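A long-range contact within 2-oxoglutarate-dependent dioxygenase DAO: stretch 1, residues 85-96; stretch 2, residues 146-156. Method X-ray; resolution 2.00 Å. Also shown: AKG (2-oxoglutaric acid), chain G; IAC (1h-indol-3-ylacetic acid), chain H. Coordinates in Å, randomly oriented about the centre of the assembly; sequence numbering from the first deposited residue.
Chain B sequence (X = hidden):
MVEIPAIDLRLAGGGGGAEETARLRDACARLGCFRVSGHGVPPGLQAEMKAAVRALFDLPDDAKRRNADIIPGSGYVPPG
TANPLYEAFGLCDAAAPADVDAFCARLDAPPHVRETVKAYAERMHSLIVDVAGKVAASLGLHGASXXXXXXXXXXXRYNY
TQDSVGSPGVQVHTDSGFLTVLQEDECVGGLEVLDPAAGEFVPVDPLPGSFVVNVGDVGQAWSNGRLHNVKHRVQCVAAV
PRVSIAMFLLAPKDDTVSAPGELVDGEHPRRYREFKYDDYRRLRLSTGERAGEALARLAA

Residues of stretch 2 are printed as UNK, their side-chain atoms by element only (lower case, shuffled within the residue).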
# COMPACT_ATOMS: atom_id res chain seq x y z
N LEU B 85 -12.51 -21.10 0.04
CA LEU B 85 -11.77 -20.07 0.68
C LEU B 85 -12.15 -18.67 0.12
O LEU B 85 -11.60 -17.68 0.52
CB LEU B 85 -10.29 -20.33 0.54
CG LEU B 85 -9.56 -21.56 1.11
CD1 LEU B 85 -8.07 -21.37 0.97
CD2 LEU B 85 -9.93 -21.88 2.53
N TYR B 86 -13.09 -18.63 -0.81
CA TYR B 86 -13.45 -17.44 -1.57
C TYR B 86 -14.76 -16.86 -1.07
O TYR B 86 -15.72 -17.59 -0.85
CB TYR B 86 -13.54 -17.78 -3.06
CG TYR B 86 -14.04 -16.66 -3.95
CD1 TYR B 86 -13.27 -15.52 -4.16
CD2 TYR B 86 -15.26 -16.75 -4.59
CE1 TYR B 86 -13.71 -14.50 -4.97
CE2 TYR B 86 -15.71 -15.72 -5.42
CZ TYR B 86 -14.93 -14.60 -5.60
OH TYR B 86 -15.33 -13.57 -6.40
N GLU B 87 -14.77 -15.54 -0.86
CA GLU B 87 -16.00 -14.80 -0.58
C GLU B 87 -15.91 -13.47 -1.33
O GLU B 87 -14.82 -13.03 -1.71
CB GLU B 87 -16.22 -14.60 0.92
CG GLU B 87 -15.31 -13.60 1.60
CD GLU B 87 -15.42 -13.66 3.12
OE1 GLU B 87 -14.42 -14.05 3.77
OE2 GLU B 87 -16.51 -13.32 3.69
N ALA B 88 -17.05 -12.85 -1.54
CA ALA B 88 -17.05 -11.69 -2.41
C ALA B 88 -18.32 -10.89 -2.25
O ALA B 88 -19.31 -11.35 -1.67
CB ALA B 88 -16.88 -12.10 -3.88
N PHE B 89 -18.24 -9.65 -2.75
CA PHE B 89 -19.38 -8.76 -2.94
C PHE B 89 -19.40 -8.41 -4.41
O PHE B 89 -18.37 -7.95 -4.95
CB PHE B 89 -19.24 -7.45 -2.13
CG PHE B 89 -19.30 -7.61 -0.65
CD1 PHE B 89 -18.18 -8.00 0.07
CD2 PHE B 89 -20.46 -7.28 0.04
CE1 PHE B 89 -18.22 -8.10 1.46
CE2 PHE B 89 -20.53 -7.38 1.42
CZ PHE B 89 -19.42 -7.78 2.14
N GLY B 90 -20.52 -8.64 -5.07
CA GLY B 90 -20.68 -8.34 -6.48
C GLY B 90 -21.84 -7.41 -6.74
O GLY B 90 -22.87 -7.46 -6.04
N LEU B 91 -21.69 -6.59 -7.77
CA LEU B 91 -22.64 -5.56 -8.15
C LEU B 91 -22.81 -5.60 -9.66
O LEU B 91 -21.88 -5.32 -10.40
CB LEU B 91 -22.16 -4.19 -7.71
CG LEU B 91 -23.09 -2.99 -7.89
CD1 LEU B 91 -22.23 -1.73 -7.60
CD2 LEU B 91 -23.78 -2.84 -9.19
N CYS B 92 -24.01 -5.95 -10.08
CA CYS B 92 -24.51 -5.87 -11.46
C CYS B 92 -25.84 -5.12 -11.40
O CYS B 92 -26.69 -5.47 -10.57
CB CYS B 92 -24.72 -7.27 -12.03
SG CYS B 92 -24.83 -7.32 -13.80
N ASP B 93 -26.04 -4.09 -12.24
CA ASP B 93 -25.20 -3.62 -13.35
C ASP B 93 -24.39 -2.39 -12.93
O ASP B 93 -24.94 -1.34 -12.69
CB ASP B 93 -26.11 -3.31 -14.57
CG ASP B 93 -25.35 -2.77 -15.78
OD1 ASP B 93 -24.11 -2.61 -15.72
OD2 ASP B 93 -25.99 -2.52 -16.82
N ALA B 94 -23.06 -2.53 -12.84
CA ALA B 94 -22.23 -1.47 -12.31
C ALA B 94 -22.06 -0.30 -13.27
O ALA B 94 -21.46 0.70 -12.89
CB ALA B 94 -20.86 -2.01 -11.92
N ALA B 95 -22.56 -0.41 -14.51
CA ALA B 95 -22.59 0.72 -15.42
C ALA B 95 -23.89 1.47 -15.33
O ALA B 95 -24.03 2.53 -15.96
CB ALA B 95 -22.37 0.26 -16.86
N ALA B 96 -24.84 0.96 -14.54
CA ALA B 96 -26.17 1.54 -14.37
C ALA B 96 -26.22 2.36 -13.10
O ALA B 96 -26.17 1.78 -11.99
CB ALA B 96 -27.22 0.43 -14.35
N UNK B 146 -18.73 2.74 -25.31
CA UNK B 146 -18.84 1.65 -24.35
C UNK B 146 -19.54 2.09 -23.06
O UNK B 146 -19.79 1.26 -22.17
c UNK B 146 -17.44 1.14 -24.02
c UNK B 146 -16.25 -1.47 -26.52
c UNK B 146 -15.34 -0.76 -27.26
c UNK B 146 -16.73 0.48 -25.17
c UNK B 146 -16.96 -0.84 -25.47
c UNK B 146 -15.79 1.19 -25.92
c UNK B 146 -15.10 0.56 -26.98
N UNK B 147 -19.91 3.37 -22.97
CA UNK B 147 -20.45 3.92 -21.73
C UNK B 147 -21.61 3.10 -21.16
O UNK B 147 -21.78 3.04 -19.94
o UNK B 147 -19.21 6.18 -19.88
c UNK B 147 -20.41 6.19 -19.65
c UNK B 147 -21.43 6.08 -20.77
c UNK B 147 -20.88 5.37 -21.98
n UNK B 147 -20.91 6.29 -18.42
N UNK B 148 -22.43 2.46 -22.01
CA UNK B 148 -23.64 1.84 -21.48
C UNK B 148 -23.60 0.31 -21.53
O UNK B 148 -24.60 -0.35 -21.25
o UNK B 148 -26.23 1.39 -23.87
o UNK B 148 -24.08 1.48 -24.28
c UNK B 148 -25.06 1.70 -23.56
c UNK B 148 -24.87 2.36 -22.22
N UNK B 149 -22.45 -0.26 -21.90
CA UNK B 149 -22.31 -1.70 -21.83
C UNK B 149 -22.47 -2.15 -20.37
O UNK B 149 -21.81 -1.61 -19.48
c UNK B 149 -20.74 -2.07 -23.83
c UNK B 149 -19.28 -3.19 -26.95
c UNK B 149 -19.07 -4.03 -24.26
c UNK B 149 -18.49 -4.24 -26.60
c UNK B 149 -20.94 -2.12 -22.35
c UNK B 149 -19.98 -2.55 -25.95
c UNK B 149 -18.38 -4.67 -25.29
c UNK B 149 -19.87 -2.93 -24.59
n UNK B 149 -20.83 -1.47 -26.00
c UNK B 149 -21.29 -1.19 -24.72
N UNK B 150 -23.27 -3.18 -20.10
CA UNK B 150 -23.33 -3.74 -18.75
C UNK B 150 -21.96 -4.12 -18.20
O UNK B 150 -21.07 -4.61 -18.93
c UNK B 150 -25.21 -4.51 -19.97
c UNK B 150 -24.30 -3.79 -20.98
c UNK B 150 -24.23 -4.96 -18.92
N UNK B 151 -21.81 -3.92 -16.89
CA UNK B 151 -20.56 -4.19 -16.16
C UNK B 151 -20.88 -4.92 -14.87
O UNK B 151 -21.96 -4.75 -14.29
c UNK B 151 -19.78 -2.91 -15.82
s UNK B 151 -19.02 -2.04 -17.22
N UNK B 152 -19.93 -5.72 -14.42
CA UNK B 152 -19.96 -6.30 -13.07
C UNK B 152 -18.76 -5.80 -12.26
O UNK B 152 -17.62 -5.81 -12.73
c UNK B 152 -20.96 -9.32 -11.24
n UNK B 152 -20.81 -9.90 -10.06
c UNK B 152 -19.77 -8.51 -11.75
o UNK B 152 -21.99 -9.41 -11.90
c UNK B 152 -19.99 -7.83 -13.13
N UNK B 153 -19.05 -5.32 -11.06
CA UNK B 153 -18.04 -4.84 -10.11
C UNK B 153 -17.95 -5.90 -9.04
O UNK B 153 -18.98 -6.34 -8.52
c UNK B 153 -15.67 -1.89 -6.66
c UNK B 153 -17.79 -2.82 -7.18
c UNK B 153 -18.45 -3.49 -9.52
c UNK B 153 -16.20 -2.51 -8.91
c UNK B 153 -16.90 -2.30 -6.27
c UNK B 153 -17.45 -2.94 -8.51
c UNK B 153 -15.30 -1.99 -7.99
N UNK B 154 -16.74 -6.35 -8.74
CA UNK B 154 -16.56 -7.40 -7.72
C UNK B 154 -15.46 -7.02 -6.74
O UNK B 154 -14.41 -6.49 -7.11
c UNK B 154 -16.31 -11.19 -8.45
n UNK B 154 -15.50 -13.07 -10.40
c UNK B 154 -16.84 -9.93 -7.75
n UNK B 154 -17.11 -11.63 -9.60
c UNK B 154 -16.24 -8.72 -8.36
c UNK B 154 -16.70 -12.52 -10.50
n UNK B 154 -17.50 -12.87 -11.50
N UNK B 155 -15.74 -7.26 -5.47
CA UNK B 155 -14.76 -7.16 -4.38
C UNK B 155 -14.57 -8.58 -3.88
O UNK B 155 -15.57 -9.28 -3.62
s UNK B 155 -16.19 -3.66 -2.56
c UNK B 155 -15.24 -6.22 -3.28
c UNK B 155 -15.33 -4.77 -3.73
c UNK B 155 -17.88 -4.33 -2.55
N UNK B 156 -13.32 -9.03 -3.83
CA UNK B 156 -13.03 -10.43 -3.56
C UNK B 156 -12.11 -10.59 -2.35
O UNK B 156 -11.21 -9.78 -2.12
c UNK B 156 -12.33 -11.15 -4.75
c UNK B 156 -12.96 -10.85 -6.11
o UNK B 156 -14.09 -11.23 -6.38
n UNK B 156 -12.19 -10.20 -6.98
C1 AKG G . -10.35 -12.82 -12.44
O1 AKG G . -9.93 -11.64 -12.44
O2 AKG G . -11.33 -13.18 -13.12
C2 AKG G . -9.67 -13.81 -11.61
O5 AKG G . -9.17 -14.80 -12.12
C3 AKG G . -9.57 -13.60 -10.12
C4 AKG G . -9.27 -12.13 -9.83
C5 AKG G . -9.15 -11.93 -8.34
O3 AKG G . -8.04 -11.62 -7.86
O4 AKG G . -10.17 -12.07 -7.63
C IAC H . -18.64 -17.73 -16.80
C1 IAC H . -19.28 -17.50 -15.63
C2 IAC H . -19.24 -18.46 -14.58
C3 IAC H . -18.55 -19.63 -14.75
C4 IAC H . -17.88 -19.86 -15.95
C5 IAC H . -17.96 -18.93 -16.95
C7 IAC H . -19.87 -16.30 -15.72
C8 IAC H . -19.61 -15.76 -16.97
C17 IAC H . -20.74 -15.49 -14.77
C18 IAC H . -19.93 -14.71 -13.74
N IAC H . -18.84 -16.66 -17.64
O2 IAC H . -20.40 -14.59 -12.58
O3 IAC H . -18.83 -14.19 -14.06
O HOH W 1 -26.15 -0.44 -18.61
O HOH W 2 -23.67 4.35 -17.95

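Position 146 carries one carbon and then a ring of six carbons, lying beyond the reach of stretch 1; this is F146, whose apolar ring suits its buried site. Its carbonyl accepts a hydrogen bond from the backbone N of position 149, closing a type I turn.

Position 147 has three carbons, the third bearing one oxygen and one nitrogen: Q147, exposed, where a polar amide is at ease. A water donates to its backbone O and to A95 O, linking the stretches.

At position 148 two carbons end in two oxygens; the CA-to-CB bond points away from stretch 1, and the residue is exposed, as suits a carboxylate. This is D148, whose backbone O shares a water with D93 OD2.

Position 149 holds one carbon and then fused five- and six-membered rings with eight carbons and one nitrogen. Its CA-to-CB bond points away from stretch 1, but its backbone O lies 3.3 Å from A95 CB. This is W149, its large indole suited to a buried site.

At position 150 three carbons close a ring onto the backbone N, and CB lies 3.7 Å from D93 OD2. This is P150, whose ring leaves no amide hydrogen to donate.

Position 151 has one carbon and one sulfur; its CB lies 4.1 Å from A94 CB and its sulfur 4.1 Å from A95 CB. This is C151, small enough to fit, buried, beside two alanines. Its backbone N donates to D93 OD1 (2.9 Å), and its O accepts from A94 N (2.9 Å).

Position 152 has three carbons, the last with an oxygen and a nitrogen. This end comes nearer to stretch 1, its oxygen 3.5 Å from C92 CB and its nitrogen 3.9 Å from G90 CA. This is Q152. An ideal CB on G90 would be 2.8 Å from Q152 NE2, a clash, so the glycine leaves the amide its room.

Position 153 shows one carbon and a six-carbon ring, with CB 3.7 Å from A94 CB and 4.2 Å from L91 CB. This is F153, an apolar side chain on the buried face with L91.

Position 154 runs through three carbons and a nitrogen to a carbon with two more nitrogens; its third carbon lies 3.3 Å from Y86 OH. This is R154, long enough to carry NH2 to within 3.2 Å of IAC O3.

Position 155 is an unbranched chain of two carbons, sulfur and carbon, its terminal carbon 3.4 Å from F89 CB. This is M155, flexible and apolar.

Position 156 has two carbons, the second bearing nitrogen and an oxygen that accepts from Y86 OH at 2.6 Å. This is N156, whose amide offers both polarities: ND2 lies 2.8 Å from AKG O4.

The strands pair antiparallel. F89 and M155 exchange two backbone hydrogen bonds, as do L91 and F153. These four supply one apolar face; A88, R154 and N156 put their side chains on the other, where G90 has none. Beyond the pairing, D93 OD1 binds both C151 N and A95 N, securing the turn against stretch 2.

Stretch 2 146-156: FQDWPCQFRMN
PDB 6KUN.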